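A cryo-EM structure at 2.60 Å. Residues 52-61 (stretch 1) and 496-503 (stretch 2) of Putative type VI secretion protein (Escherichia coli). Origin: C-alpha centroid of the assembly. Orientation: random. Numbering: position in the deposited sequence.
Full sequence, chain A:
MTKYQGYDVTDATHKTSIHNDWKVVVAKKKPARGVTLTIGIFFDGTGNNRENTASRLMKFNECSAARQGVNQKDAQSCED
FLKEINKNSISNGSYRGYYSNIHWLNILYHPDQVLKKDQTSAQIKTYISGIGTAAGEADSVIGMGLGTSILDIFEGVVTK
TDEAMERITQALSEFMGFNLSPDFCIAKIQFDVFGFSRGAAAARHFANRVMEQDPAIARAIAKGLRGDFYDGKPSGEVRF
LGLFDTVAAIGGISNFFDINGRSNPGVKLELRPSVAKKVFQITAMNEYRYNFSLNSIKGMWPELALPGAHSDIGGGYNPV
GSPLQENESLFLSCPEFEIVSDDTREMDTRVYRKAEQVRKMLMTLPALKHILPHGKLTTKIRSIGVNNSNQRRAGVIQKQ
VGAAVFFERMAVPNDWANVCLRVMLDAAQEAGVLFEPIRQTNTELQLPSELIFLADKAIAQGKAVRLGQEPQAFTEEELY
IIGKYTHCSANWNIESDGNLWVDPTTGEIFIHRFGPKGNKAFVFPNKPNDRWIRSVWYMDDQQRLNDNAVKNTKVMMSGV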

# COMPACT_ATOMS: atom_id res chain seq x y z
N ASN A 52 -4.02 -9.30 8.92
CA ASN A 52 -5.19 -9.83 9.60
C ASN A 52 -5.58 -11.19 9.01
O ASN A 52 -5.09 -11.61 7.96
N THR A 53 -6.47 -11.88 9.73
CA THR A 53 -6.86 -13.23 9.32
C THR A 53 -7.51 -13.22 7.95
O THR A 53 -7.30 -14.15 7.16
N ALA A 54 -8.29 -12.18 7.64
CA ALA A 54 -9.04 -12.17 6.39
C ALA A 54 -8.12 -12.13 5.18
O ALA A 54 -8.37 -12.82 4.18
N SER A 55 -7.04 -11.35 5.23
CA SER A 55 -6.09 -11.29 4.12
C SER A 55 -5.37 -12.62 3.94
O SER A 55 -5.23 -13.13 2.82
N ARG A 56 -4.90 -13.19 5.05
CA ARG A 56 -4.21 -14.47 5.00
C ARG A 56 -5.12 -15.56 4.44
O ARG A 56 -4.66 -16.45 3.72
N LEU A 57 -6.42 -15.50 4.76
CA LEU A 57 -7.35 -16.47 4.22
C LEU A 57 -7.66 -16.20 2.75
O LEU A 57 -7.89 -17.14 1.99
N MET A 58 -7.69 -14.93 2.35
CA MET A 58 -7.81 -14.61 0.93
C MET A 58 -6.67 -15.22 0.14
O MET A 58 -6.85 -15.61 -1.02
N LYS A 59 -5.50 -15.33 0.76
CA LYS A 59 -4.36 -15.95 0.08
C LYS A 59 -4.60 -17.43 -0.21
O LYS A 59 -3.91 -18.01 -1.06
N PHE A 60 -5.55 -18.07 0.48
CA PHE A 60 -5.88 -19.47 0.19
C PHE A 60 -6.36 -19.65 -1.24
O PHE A 60 -6.17 -20.72 -1.82
N ASN A 61 -7.02 -18.65 -1.80
CA ASN A 61 -7.55 -18.75 -3.15
C ASN A 61 -6.43 -19.03 -4.15
O ASN A 61 -5.47 -18.26 -4.25
N SER A 496 -1.19 -23.03 7.84
CA SER A 496 -2.48 -23.65 8.11
C SER A 496 -3.39 -22.66 8.82
O SER A 496 -2.95 -21.72 9.48
N ASP A 497 -4.69 -22.89 8.64
CA ASP A 497 -5.71 -22.16 9.37
C ASP A 497 -6.84 -23.12 9.73
O ASP A 497 -7.11 -24.08 9.01
N GLY A 498 -7.51 -22.83 10.84
CA GLY A 498 -8.63 -23.64 11.28
C GLY A 498 -9.98 -23.04 11.00
O GLY A 498 -10.98 -23.54 11.52
N ASN A 499 -10.05 -21.98 10.19
CA ASN A 499 -11.30 -21.30 9.89
C ASN A 499 -11.83 -21.65 8.50
O ASN A 499 -12.81 -21.05 8.06
N LEU A 500 -11.20 -22.60 7.82
CA LEU A 500 -11.60 -22.96 6.47
C LEU A 500 -11.54 -24.47 6.32
O LEU A 500 -10.80 -25.16 7.02
N TRP A 501 -12.34 -24.98 5.38
CA TRP A 501 -12.21 -26.34 4.89
C TRP A 501 -12.19 -26.27 3.38
O TRP A 501 -13.08 -25.68 2.77
N VAL A 502 -11.18 -26.88 2.76
CA VAL A 502 -11.02 -26.84 1.32
C VAL A 502 -11.38 -28.21 0.77
O VAL A 502 -10.90 -29.23 1.28
N ASP A 503 -12.23 -28.23 -0.25
CA ASP A 503 -12.63 -29.49 -0.85
C ASP A 503 -11.42 -30.14 -1.51
O ASP A 503 -10.80 -29.53 -2.39

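Packing of a short helix beginning at Thr53, with a type I turn from Met58 to Asn61, against two strand segments, 496-497 and 500-502, joined by a loop. Thr53, Arg56, Leu57 and Phe60 present one side of the helical stretch; Asp497, Asn499, Leu500 and Val502 answer from the other, and the alternation of the strand sends Trp501 away. The main bump is Leu500 (chi1 m, chi2 t). Leu500 CD1 enters the hollow between Leu57 and Phe60, 3.6 Å from Leu57 CD2 and 3.6 Å from Phe60 CG. There Leu500 CD1 lies over one face of the Phe60 ring, 3.7 Å from the ring centroid and 16° off the normal, a CH-pi contact with the methyl resting over the ring face. The ring, with chi1 near -90°, also touches a residue from each strand segment: Phe60 CZ reaches Asp497 CB at 4.0 Å, while Phe60 CD1 meets Val502 CG2 at 4.3 Å. Leu57 (m, t) is the counterpart bump, its methyls set among three strand-side residues: besides Leu500, Leu57 CD1 lies 4.2 Å from Asn499 CB, and Leu57 CD2 comes within 3.2 Å of Asp497 OD2, a tight approach of methyl to carboxylate. Asp497 (chi1 t) forms the polar border of this apolar patch. Asp497 OD1 makes a long salt bridge with Arg56 NH2, 3.5 Å, approached at the guanidinium edge; Asp497 OD2 accepts from Asn499 ND2 at 3.0 Å and, weakly, from Asn499 N at 3.3 Å, so the carboxylate braces its own loop while facing the helix. Thr53 (m) closes the margin, with CG2 4.2 Å from Asn499 ND2. No hydrogen bond crosses between the stretches, so fit and one charge pair make the contact. Behind it, Asn52 caps the helix, OD1 accepting from Ser55 N at 3.0 Å.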

# COMPACT_ATOMS: atom_id res chain seq x y z
CB ASN A 52 -6.36 -8.85 9.52
CG ASN A 52 -6.67 -8.41 8.10
OD1 ASN A 52 -6.39 -9.11 7.14
ND2 ASN A 52 -7.25 -7.23 7.97
CB THR A 53 -7.80 -13.83 10.37
OG1 THR A 53 -7.09 -14.02 11.59
CG2 THR A 53 -8.33 -15.17 9.90
CB ALA A 54 -10.00 -10.98 6.38
CB SER A 55 -5.09 -10.17 4.37
OG SER A 55 -5.52 -8.95 3.81
CB ARG A 56 -3.72 -14.84 6.40
CG ARG A 56 -2.66 -13.90 6.93
CD ARG A 56 -1.97 -14.49 8.14
NE ARG A 56 -2.79 -15.50 8.80
CZ ARG A 56 -3.45 -15.29 9.93
NH1 ARG A 56 -3.40 -14.11 10.53
NH2 ARG A 56 -4.18 -16.27 10.46
CB LEU A 57 -8.64 -16.49 5.03
CG LEU A 57 -8.49 -16.97 6.47
CD1 LEU A 57 -9.84 -17.02 7.15
CD2 LEU A 57 -7.83 -18.33 6.50
CB MET A 58 -7.81 -13.09 0.73
CG MET A 58 -9.12 -12.51 0.28
SD MET A 58 -8.96 -10.78 -0.19
CE MET A 58 -8.52 -10.94 -1.92
CB LYS A 59 -3.09 -15.74 0.88
CG LYS A 59 -2.30 -14.52 0.43
CD LYS A 59 -1.03 -14.31 1.23
CE LYS A 59 -1.35 -13.85 2.64
NZ LYS A 59 -0.14 -13.89 3.50
CB PHE A 60 -6.95 -19.99 1.14
CG PHE A 60 -6.42 -20.60 2.40
CD1 PHE A 60 -6.42 -21.97 2.56
CD2 PHE A 60 -5.97 -19.81 3.43
CE1 PHE A 60 -5.95 -22.54 3.72
CE2 PHE A 60 -5.49 -20.37 4.59
CZ PHE A 60 -5.49 -21.74 4.74
CB ASN A 61 -8.28 -17.45 -3.51
CG ASN A 61 -9.17 -17.59 -4.73
OD1 ASN A 61 -10.21 -18.23 -4.66
ND2 ASN A 61 -8.77 -16.98 -5.83
CB SER A 496 -2.32 -24.91 8.97
OG SER A 496 -1.83 -24.59 10.25
CB ASP A 497 -6.26 -20.98 8.57
CG ASP A 497 -6.75 -19.85 9.45
OD1 ASP A 497 -5.92 -19.28 10.19
OD2 ASP A 497 -7.96 -19.55 9.42
CB ASN A 499 -11.11 -19.79 10.01
CG ASN A 499 -10.88 -19.35 11.43
OD1 ASN A 499 -11.73 -19.55 12.30
ND2 ASN A 499 -9.73 -18.75 11.68
CB LEU A 500 -10.68 -22.32 5.41
CG LEU A 500 -10.50 -20.81 5.36
CD1 LEU A 500 -9.57 -20.46 4.21
CD2 LEU A 500 -11.83 -20.10 5.19
CB TRP A 501 -13.36 -27.23 5.38
CG TRP A 501 -13.29 -28.62 4.82
CD1 TRP A 501 -12.53 -29.64 5.28
CD2 TRP A 501 -14.00 -29.12 3.69
NE1 TRP A 501 -12.72 -30.76 4.50
CE2 TRP A 501 -13.62 -30.46 3.52
CE3 TRP A 501 -14.93 -28.56 2.80
CZ2 TRP A 501 -14.13 -31.25 2.50
CZ3 TRP A 501 -15.43 -29.35 1.79
CH2 TRP A 501 -15.03 -30.68 1.65
CB VAL A 502 -9.60 -26.43 0.91
CG1 VAL A 502 -9.52 -26.23 -0.58
CG2 VAL A 502 -9.19 -25.16 1.64
CB ASP A 503 -13.74 -29.27 -1.87
CG ASP A 503 -14.37 -30.57 -2.34
OD1 ASP A 503 -14.56 -31.47 -1.50
OD2 ASP A 503 -14.67 -30.69 -3.54